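Local coordinates for protein D-mannose isomerase (Marinomonas mediterranea, PDB 5X32) that catalyses the reversible isomerization of D-mannose to D-fructose and, less efficiently, acts on D-lyxose, but cannot use D-glucose, at residues L67-I71 against A72-H76; N217-W220 against E221-N225; F343-N346 against H347-H351. All coordinates share one frame; numbering follows the deposited sequence.

Contact 1 of 3, residues L67-I71 against A72-H76; sequences LHTNI and AEYKH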
loop_
_atom_site.group_PDB
_atom_site.type_symbol
_atom_site.label_atom_id
_atom_site.label_comp_id
_atom_site.label_asym_id
_atom_site.label_seq_id
_atom_site.Cartn_x
_atom_site.Cartn_y
_atom_site.Cartn_z
ATOM N N LEU A 67 8.212 -3.695 -15.898
ATOM C CA LEU A 67 7.434 -4.844 -16.321
ATOM C C LEU A 67 6.368 -4.442 -17.331
ATOM O O LEU A 67 5.995 -5.249 -18.183
ATOM C CB LEU A 67 6.800 -5.530 -15.113
ATOM C CG LEU A 67 7.827 -6.337 -14.319
ATOM C CD1 LEU A 67 7.250 -6.916 -13.045
ATOM C CD2 LEU A 67 8.452 -7.429 -15.199
ATOM N N HIS A 68 5.886 -3.200 -17.248
ATOM C CA HIS A 68 4.809 -2.772 -18.151
ATOM C C HIS A 68 5.257 -2.009 -19.398
ATOM O O HIS A 68 4.632 -2.123 -20.451
ATOM C CB HIS A 68 3.791 -1.927 -17.395
ATOM C CG HIS A 68 2.926 -2.721 -16.469
ATOM N ND1 HIS A 68 3.376 -3.202 -15.259
ATOM C CD2 HIS A 68 1.640 -3.132 -16.585
ATOM C CE1 HIS A 68 2.396 -3.854 -14.657
ATOM N NE2 HIS A 68 1.332 -3.827 -15.440
ATOM N N THR A 69 6.320 -1.223 -19.280
ATOM C CA THR A 69 6.791 -0.409 -20.398
ATOM C C THR A 69 8.008 -1.012 -21.044
ATOM O O THR A 69 8.397 -0.609 -22.146
ATOM C CB THR A 69 7.165 1.021 -19.974
ATOM O OG1 THR A 69 8.301 0.983 -19.091
ATOM C CG2 THR A 69 5.975 1.713 -19.308
ATOM N N ASN A 70 8.634 -1.937 -20.325
ATOM C CA ASN A 70 9.889 -2.543 -20.766
ATOM C C ASN A 70 11.047 -1.555 -21.047
ATOM O O ASN A 70 11.989 -1.883 -21.761
ATOM C CB ASN A 70 9.626 -3.376 -22.013
ATOM C CG ASN A 70 10.703 -4.371 -22.259
ATOM O OD1 ASN A 70 11.214 -4.978 -21.321
ATOM N ND2 ASN A 70 11.086 -4.532 -23.519
ATOM N N ILE A 71 10.973 -0.364 -20.461
ATOM C CA ILE A 71 12.032 0.638 -20.540
ATOM C C ILE A 71 13.231 0.280 -19.645
ATOM O O ILE A 71 13.097 0.145 -18.431
ATOM C CB ILE A 71 11.472 2.014 -20.148
ATOM C CG1 ILE A 71 10.467 2.487 -21.204
ATOM C CG2 ILE A 71 12.595 3.015 -19.909
ATOM C CD1 ILE A 71 9.649 3.695 -20.792
ATOM N N ALA A 72 14.409 0.161 -20.249
ATOM C CA ALA A 72 15.572 -0.429 -19.586
ATOM C C ALA A 72 16.031 0.340 -18.345
ATOM O O ALA A 72 16.349 -0.256 -17.294
ATOM C CB ALA A 72 16.719 -0.542 -20.585
ATOM N N GLU A 73 16.048 1.665 -18.450
ATOM C CA GLU A 73 16.544 2.466 -17.344
ATOM C C GLU A 73 15.659 2.349 -16.091
ATOM O O GLU A 73 16.111 2.656 -14.984
ATOM C CB GLU A 73 16.686 3.935 -17.754
ATOM C CG GLU A 73 15.689 4.438 -18.804
ATOM C CD GLU A 73 16.146 4.163 -20.240
ATOM O OE1 GLU A 73 17.376 4.206 -20.480
ATOM O OE2 GLU A 73 15.286 3.959 -21.130
ATOM N N TYR A 74 14.433 1.845 -16.250
ATOM C CA TYR A 74 13.573 1.595 -15.099
ATOM C C TYR A 74 14.062 0.382 -14.331
ATOM O O TYR A 74 14.090 0.376 -13.094
ATOM C CB TYR A 74 12.127 1.385 -15.531
ATOM C CG TYR A 74 11.435 2.645 -15.968
ATOM C CD1 TYR A 74 11.910 3.889 -15.562
ATOM C CD2 TYR A 74 10.301 2.596 -16.773
ATOM C CE1 TYR A 74 11.272 5.057 -15.949
ATOM C CE2 TYR A 74 9.653 3.757 -17.169
ATOM C CZ TYR A 74 10.142 4.988 -16.752
ATOM O OH TYR A 74 9.513 6.157 -17.128
ATOM N N LYS A 75 14.472 -0.641 -15.070
ATOM C CA LYS A 75 15.100 -1.795 -14.456
ATOM C C LYS A 75 16.395 -1.364 -13.772
ATOM O O LYS A 75 16.725 -1.866 -12.686
ATOM C CB LYS A 75 15.361 -2.876 -15.492
ATOM C CG LYS A 75 15.684 -4.238 -14.912
ATOM C CD LYS A 75 16.367 -5.074 -15.980
ATOM C CE LYS A 75 17.022 -6.322 -15.437
ATOM N NZ LYS A 75 17.728 -7.011 -16.553
ATOM N N HIS A 76 17.110 -0.414 -14.377
ATOM C CA HIS A 76 18.321 0.073 -13.722
ATOM C C HIS A 76 18.020 0.788 -12.410
ATOM O O HIS A 76 18.696 0.567 -11.408
ATOM C CB HIS A 76 19.102 1.023 -14.625
ATOM C CG HIS A 76 19.702 0.362 -15.826
ATOM N ND1 HIS A 76 20.224 1.079 -16.886
ATOM C CD2 HIS A 76 19.885 -0.946 -16.128
ATOM C CE1 HIS A 76 20.690 0.239 -17.792
ATOM N NE2 HIS A 76 20.497 -0.997 -17.357
#

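Contact 2 of 3, residues N217-W220 against E221-N225; sequences NEVW and EHYTN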
loop_
_atom_site.group_PDB
_atom_site.type_symbol
_atom_site.label_atom_id
_atom_site.label_comp_id
_atom_site.label_asym_id
_atom_site.label_seq_id
_atom_site.Cartn_x
_atom_site.Cartn_y
_atom_site.Cartn_z
ATOM N N ASN A 217 -18.787 -4.854 12.030
ATOM C CA ASN A 217 -17.993 -5.908 11.410
ATOM C C ASN A 217 -17.004 -5.364 10.396
ATOM O O ASN A 217 -16.667 -6.044 9.426
ATOM C CB ASN A 217 -18.895 -6.938 10.728
ATOM C CG ASN A 217 -19.903 -7.563 11.686
ATOM O OD1 ASN A 217 -19.541 -8.016 12.779
ATOM N ND2 ASN A 217 -21.171 -7.603 11.271
ATOM N N GLU A 218 -16.552 -4.132 10.629
ATOM C CA GLU A 218 -15.497 -3.510 9.827
ATOM C C GLU A 218 -14.132 -3.701 10.510
ATOM O O GLU A 218 -14.055 -3.864 11.731
ATOM C CB GLU A 218 -15.786 -2.021 9.635
ATOM C CG GLU A 218 -17.075 -1.709 8.912
ATOM C CD GLU A 218 -17.397 -0.212 8.916
ATOM O OE1 GLU A 218 -17.980 0.286 9.911
ATOM O OE2 GLU A 218 -17.070 0.475 7.923
ATOM N N VAL A 219 -13.047 -3.640 9.742
ATOM C CA VAL A 219 -11.720 -3.825 10.339
ATOM C C VAL A 219 -11.241 -2.603 11.107
ATOM O O VAL A 219 -11.106 -1.522 10.552
ATOM C CB VAL A 219 -10.681 -4.178 9.299
ATOM C CG1 VAL A 219 -9.444 -4.667 9.991
ATOM C CG2 VAL A 219 -11.235 -5.236 8.357
ATOM N N TRP A 220 -11.002 -2.806 12.395
ATOM C CA TRP A 220 -10.542 -1.782 13.316
ATOM C C TRP A 220 -9.008 -1.814 13.316
ATOM O O TRP A 220 -8.415 -2.853 13.022
ATOM C CB TRP A 220 -11.130 -2.049 14.706
ATOM C CG TRP A 220 -10.844 -1.027 15.750
ATOM C CD1 TRP A 220 -9.908 -1.107 16.748
ATOM C CD2 TRP A 220 -11.526 0.217 15.938
ATOM N NE1 TRP A 220 -9.951 0.028 17.527
ATOM C CE2 TRP A 220 -10.934 0.856 17.049
ATOM C CE3 TRP A 220 -12.562 0.867 15.259
ATOM C CZ2 TRP A 220 -11.354 2.106 17.499
ATOM C CZ3 TRP A 220 -12.972 2.108 15.705
ATOM C CH2 TRP A 220 -12.375 2.711 16.817
ATOM N N GLU A 221 -8.362 -0.689 13.609
ATOM C CA GLU A 221 -6.919 -0.616 13.418
ATOM C C GLU A 221 -6.132 -1.232 14.573
ATOM O O GLU A 221 -5.149 -1.962 14.366
ATOM C CB GLU A 221 -6.457 0.841 13.222
ATOM C CG GLU A 221 -7.007 1.598 12.004
ATOM C CD GLU A 221 -6.510 1.034 10.676
ATOM O OE1 GLU A 221 -5.402 0.459 10.642
ATOM O OE2 GLU A 221 -7.172 1.249 9.639
ATOM N N HIS A 222 -6.585 -0.942 15.787
ATOM C CA HIS A 222 -5.781 -1.156 16.983
ATOM C C HIS A 222 -6.267 -2.263 17.922
ATOM O O HIS A 222 -7.416 -2.274 18.376
ATOM C CB HIS A 222 -5.691 0.170 17.736
ATOM C CG HIS A 222 -5.353 1.333 16.847
ATOM N ND1 HIS A 222 -4.057 1.600 16.452
ATOM C CD2 HIS A 222 -6.129 2.276 16.271
ATOM C CE1 HIS A 222 -4.054 2.668 15.672
ATOM N NE2 HIS A 222 -5.293 3.096 15.540
ATOM N N TYR A 223 -5.354 -3.178 18.236
ATOM C CA TYR A 223 -5.672 -4.316 19.084
ATOM C C TYR A 223 -4.632 -4.496 20.182
ATOM O O TYR A 223 -3.453 -4.163 20.005
ATOM C CB TYR A 223 -5.781 -5.607 18.263
ATOM C CG TYR A 223 -6.774 -5.533 17.119
ATOM C CD1 TYR A 223 -6.393 -5.044 15.876
ATOM C CD2 TYR A 223 -8.097 -5.910 17.295
ATOM C CE1 TYR A 223 -7.285 -4.968 14.835
ATOM C CE2 TYR A 223 -9.006 -5.831 16.250
ATOM C CZ TYR A 223 -8.588 -5.353 15.023
ATOM O OH TYR A 223 -9.467 -5.259 13.970
ATOM N N THR A 224 -5.084 -5.023 21.319
ATOM C CA THR A 224 -4.216 -5.355 22.443
ATOM C C THR A 224 -3.415 -6.597 22.117
ATOM O O THR A 224 -3.718 -7.277 21.139
ATOM C CB THR A 224 -5.035 -5.550 23.736
ATOM O OG1 THR A 224 -5.769 -6.786 23.666
ATOM C CG2 THR A 224 -6.015 -4.381 23.915
ATOM N N ASN A 225 -2.401 -6.905 22.923
ATOM C CA ASN A 225 -1.593 -8.102 22.664
ATOM C C ASN A 225 -2.394 -9.397 22.830
ATOM O O ASN A 225 -1.875 -10.473 22.537
ATOM C CB ASN A 225 -0.325 -8.135 23.531
ATOM C CG ASN A 225 -0.606 -7.934 24.998
ATOM O OD1 ASN A 225 -1.515 -7.186 25.377
ATOM N ND2 ASN A 225 0.190 -8.590 25.844
#

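Contact 3 of 3, residues F343-N346 against H347-H351; sequences FSWN and HMIDH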
loop_
_atom_site.group_PDB
_atom_site.type_symbol
_atom_site.label_atom_id
_atom_site.label_comp_id
_atom_site.label_asym_id
_atom_site.label_seq_id
_atom_site.Cartn_x
_atom_site.Cartn_y
_atom_site.Cartn_z
ATOM N N PHE A 343 -13.396 12.886 -8.680
ATOM C CA PHE A 343 -12.873 13.654 -7.559
ATOM C C PHE A 343 -11.347 13.764 -7.644
ATOM O O PHE A 343 -10.781 14.846 -7.441
ATOM C CB PHE A 343 -13.256 13.013 -6.223
ATOM C CG PHE A 343 -12.535 13.617 -5.047
ATOM C CD1 PHE A 343 -12.964 14.801 -4.484
ATOM C CD2 PHE A 343 -11.386 13.025 -4.543
ATOM C CE1 PHE A 343 -12.296 15.366 -3.408
ATOM C CE2 PHE A 343 -10.721 13.582 -3.473
ATOM C CZ PHE A 343 -11.180 14.760 -2.907
ATOM N N SER A 344 -10.695 12.642 -7.953
ATOM C CA SER A 344 -9.238 12.594 -8.035
ATOM C C SER A 344 -8.636 13.511 -9.116
ATOM O O SER A 344 -7.651 14.227 -8.884
ATOM C CB SER A 344 -8.791 11.152 -8.276
ATOM O OG SER A 344 -9.107 10.344 -7.159
ATOM N N TRP A 345 -9.234 13.461 -10.295
ATOM C CA TRP A 345 -8.807 14.245 -11.429
ATOM C C TRP A 345 -8.952 15.731 -11.129
ATOM O O TRP A 345 -8.078 16.548 -11.489
ATOM C CB TRP A 345 -9.623 13.872 -12.652
ATOM C CG TRP A 345 -9.058 14.362 -13.933
ATOM C CD1 TRP A 345 -9.566 15.353 -14.724
ATOM C CD2 TRP A 345 -7.913 13.848 -14.615
ATOM N NE1 TRP A 345 -8.791 15.502 -15.845
ATOM C CE2 TRP A 345 -7.765 14.592 -15.803
ATOM C CE3 TRP A 345 -6.983 12.845 -14.331
ATOM C CZ2 TRP A 345 -6.726 14.365 -16.707
ATOM C CZ3 TRP A 345 -5.955 12.615 -15.232
ATOM C CH2 TRP A 345 -5.839 13.368 -16.408
ATOM N N ASN A 346 -10.057 16.072 -10.464
ATOM C CA ASN A 346 -10.357 17.468 -10.149
ATOM C C ASN A 346 -9.634 18.022 -8.907
ATOM O O ASN A 346 -9.631 19.228 -8.698
ATOM C CB ASN A 346 -11.881 17.661 -9.966
ATOM C CG ASN A 346 -12.650 17.429 -11.248
ATOM O OD1 ASN A 346 -12.137 17.664 -12.331
ATOM N ND2 ASN A 346 -13.877 16.968 -11.133
ATOM N N HIS A 347 -9.073 17.172 -8.050
ATOM C CA HIS A 347 -8.499 17.698 -6.802
ATOM C C HIS A 347 -7.181 17.071 -6.276
ATOM O O HIS A 347 -6.450 17.721 -5.519
ATOM C CB HIS A 347 -9.560 17.595 -5.704
ATOM C CG HIS A 347 -10.817 18.334 -6.030
ATOM N ND1 HIS A 347 -10.925 19.702 -5.912
ATOM C CD2 HIS A 347 -12.007 17.898 -6.505
ATOM C CE1 HIS A 347 -12.135 20.075 -6.284
ATOM N NE2 HIS A 347 -12.808 19.000 -6.653
ATOM N N MET A 348 -6.890 15.821 -6.637
ATOM C CA MET A 348 -5.761 15.120 -6.048
ATOM C C MET A 348 -4.560 15.128 -6.960
ATOM O O MET A 348 -3.418 14.998 -6.506
ATOM C CB MET A 348 -6.115 13.663 -5.718
ATOM C CG MET A 348 -7.275 13.467 -4.761
ATOM S SD MET A 348 -7.026 14.286 -3.186
ATOM C CE MET A 348 -5.888 13.220 -2.372
ATOM N N ILE A 349 -4.814 15.221 -8.253
ATOM C CA ILE A 349 -3.755 15.008 -9.222
ATOM C C ILE A 349 -3.149 16.300 -9.756
ATOM O O ILE A 349 -3.838 17.096 -10.379
ATOM C CB ILE A 349 -4.296 14.167 -10.361
ATOM C CG1 ILE A 349 -4.636 12.780 -9.810
ATOM C CG2 ILE A 349 -3.303 14.076 -11.479
ATOM C CD1 ILE A 349 -5.381 11.895 -10.758
ATOM N N ASP A 350 -1.848 16.495 -9.535
ATOM C CA ASP A 350 -1.163 17.705 -10.018
ATOM C C ASP A 350 -0.941 17.573 -11.521
ATOM O O ASP A 350 -0.095 16.794 -11.973
ATOM C CB ASP A 350 0.173 17.919 -9.292
ATOM C CG ASP A 350 0.863 19.239 -9.666
ATOM O OD1 ASP A 350 0.603 19.779 -10.759
ATOM O OD2 ASP A 350 1.670 19.750 -8.856
ATOM N N HIS A 351 -1.709 18.353 -12.276
ATOM C CA HIS A 351 -1.721 18.288 -13.735
ATOM C C HIS A 351 -0.580 19.047 -14.371
ATOM O O HIS A 351 -0.337 18.902 -15.565
ATOM C CB HIS A 351 -3.055 18.806 -14.276
ATOM C CG HIS A 351 -4.210 17.936 -13.915
ATOM N ND1 HIS A 351 -4.390 16.682 -14.459
ATOM C CD2 HIS A 351 -5.214 18.110 -13.025
ATOM C CE1 HIS A 351 -5.472 16.133 -13.938
ATOM N NE2 HIS A 351 -5.993 16.981 -13.068
#

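Contact 1 of 3, residues L67-I71 against A72-H76
The tight turn that joins helix 52-69 to helix 72-89 is packed by I71 and Y74, with T69 adding an ST turn where the first helix ends. N70, with positive phi, takes the chain out of the helix, and OG1 of T69 accepts from I71 N at 3.3 Å. T69 OG1 also lies at the edge of the Y74 ring, in its plane, 3.5 Å from Y74 CD2; its other partner is the carbonyl of A65, one turn back. I71 and Y74 run side by side and point the same way. Because CG2 of I71 stands anti to its own backbone N (chi1 -67° to CG1), this methyl rests over one face of the Y74 ring as a CH-pi contact, 4.1 Å from the ring centroid and displaced toward the rim. At the end of the other branch, I71 CD1 lies 3.6 Å from Y74 CE2. Near the beginning of the second helix, Y74 N donates to I71 O at 3.1 Å. Y74 also packs on F62, A65 and Y66 of helix 52-69 and meets F24 edge-to-face. Such a compact connection between successive helices is characteristic of the helical hairpins from which an (alpha/alpha)6 barrel is built.

Contact 2 of 3, residues N217-W220 against E221-N225
W220 and Y223 are turned so that the tyrosine hydroxyl comes back to the tryptophan backbone while the indole swings off toward H222. The Y223 ring passes obliquely by the W220 carbonyl, and Y223 OH donates a weak hydrogen bond to W220 O at 2.8 Å. The phenol end also has apolar company: Y223 CZ lies 4.2 Å from W220 CB, and V219 crosses the tyrosine at about a right angle, with V219 CG1 4.0 Å from Y223 OH. With CG of W220 anti to the backbone N (chi1 -175°), the indole lies beside the carbonyl carbon and follows the chain forward. There its pyrrole edge meets the carbonyl two residues on, H222 O lying in the ring plane 3.2 Å from W220 CD1. NE1 on the same edge is held elsewhere, by the carbonyl of D230. E221 lays its CB over one face of the H222 imidazole, whose nitrogens bond to Y170 and to the carbonyl of P244. The carboxylate of E221 bends away to bond through OE2 to ND1 of H251, an active-site proton donor/acceptor by similarity, a bond that is consistent with E221 positioning that histidine from the second shell. Strand 222-223 pairs antiparallel with strand 171-172, while V219 and Y223 pack on helices 173-190 and 193-212, and V219 also on W255 of helix 249-265.

Contact 3 of 3, residues F343-N346 against H347-H351
Where helix 331-347 runs out, S344 O accepts from M348 N at 2.9 Å and takes weak bonds from H347 N and I349 N as well. The chain then leaves the helix to one side, and H351 ties it to W345. H351 NE2 donates to W345 O at 2.7 Å, an almost straight bond (N-H...O 174°) that lies both in the carbonyl plane and in the plane of the imidazole. This bond fixes the rotation of the ring, and the same ring turns its edge to the indole: H351 CE1 stands over the centre of the W345 six-membered ring in an edge-to-face pair, centroids 4.4 Å apart and planes at 66°. W345 can receive it because its CG lies anti to the backbone N (chi1 -166°), carrying the indole to the carbonyl side. I349 crosses the tryptophan obliquely, with I349 CD1 4.0 Å from W345 CE3. The motif is a helix C-terminus whose last carbonyls are taken up by the following loop, here partly by a histidine side chain, in one of the helices of the (alpha/alpha)6 barrel. Farther round the helix, the F343 ring lies against H347 and M348. H347 places CB over one face of the phenylalanine, offset toward the rim, while the F343 and H347 rings meet obliquely with centroids 5.3 Å apart. M348, bent at its second and third torsions, lays CG 3.7 Å from F343 CE2 and brings SD close by, a Met-aromatic contact made at a slant, with the sulfur 4.9 Å from the ring centroid. M348 also touches W356, F311 and L360, S344 OG bonds to the carbonyl of L340, and W345 meets F11 on the N-terminal helix 9-23.

In the fold
From the N terminus the three contacts come in series, none nesting in or crossing another, and each is local to one continuous piece of chain: a helix-helix turn, a loop entering a strand, a helix end. Contact 1 joins helix 52-69 to helix 72-89 at the surface. Contact 2 carries the chain from helix 193-212 into strand 222-223 and is linked through E221 to H251, an active-site residue by similarity. Contact 3 ties the end of helix 331-347 to the loop before strand 359-360. Contacts 1 and 2 lie on opposite sides of the chain's centre, about 39 Å between their centres; contact 3 is about 27 Å from the first and 32 Å from the second, centre to centre.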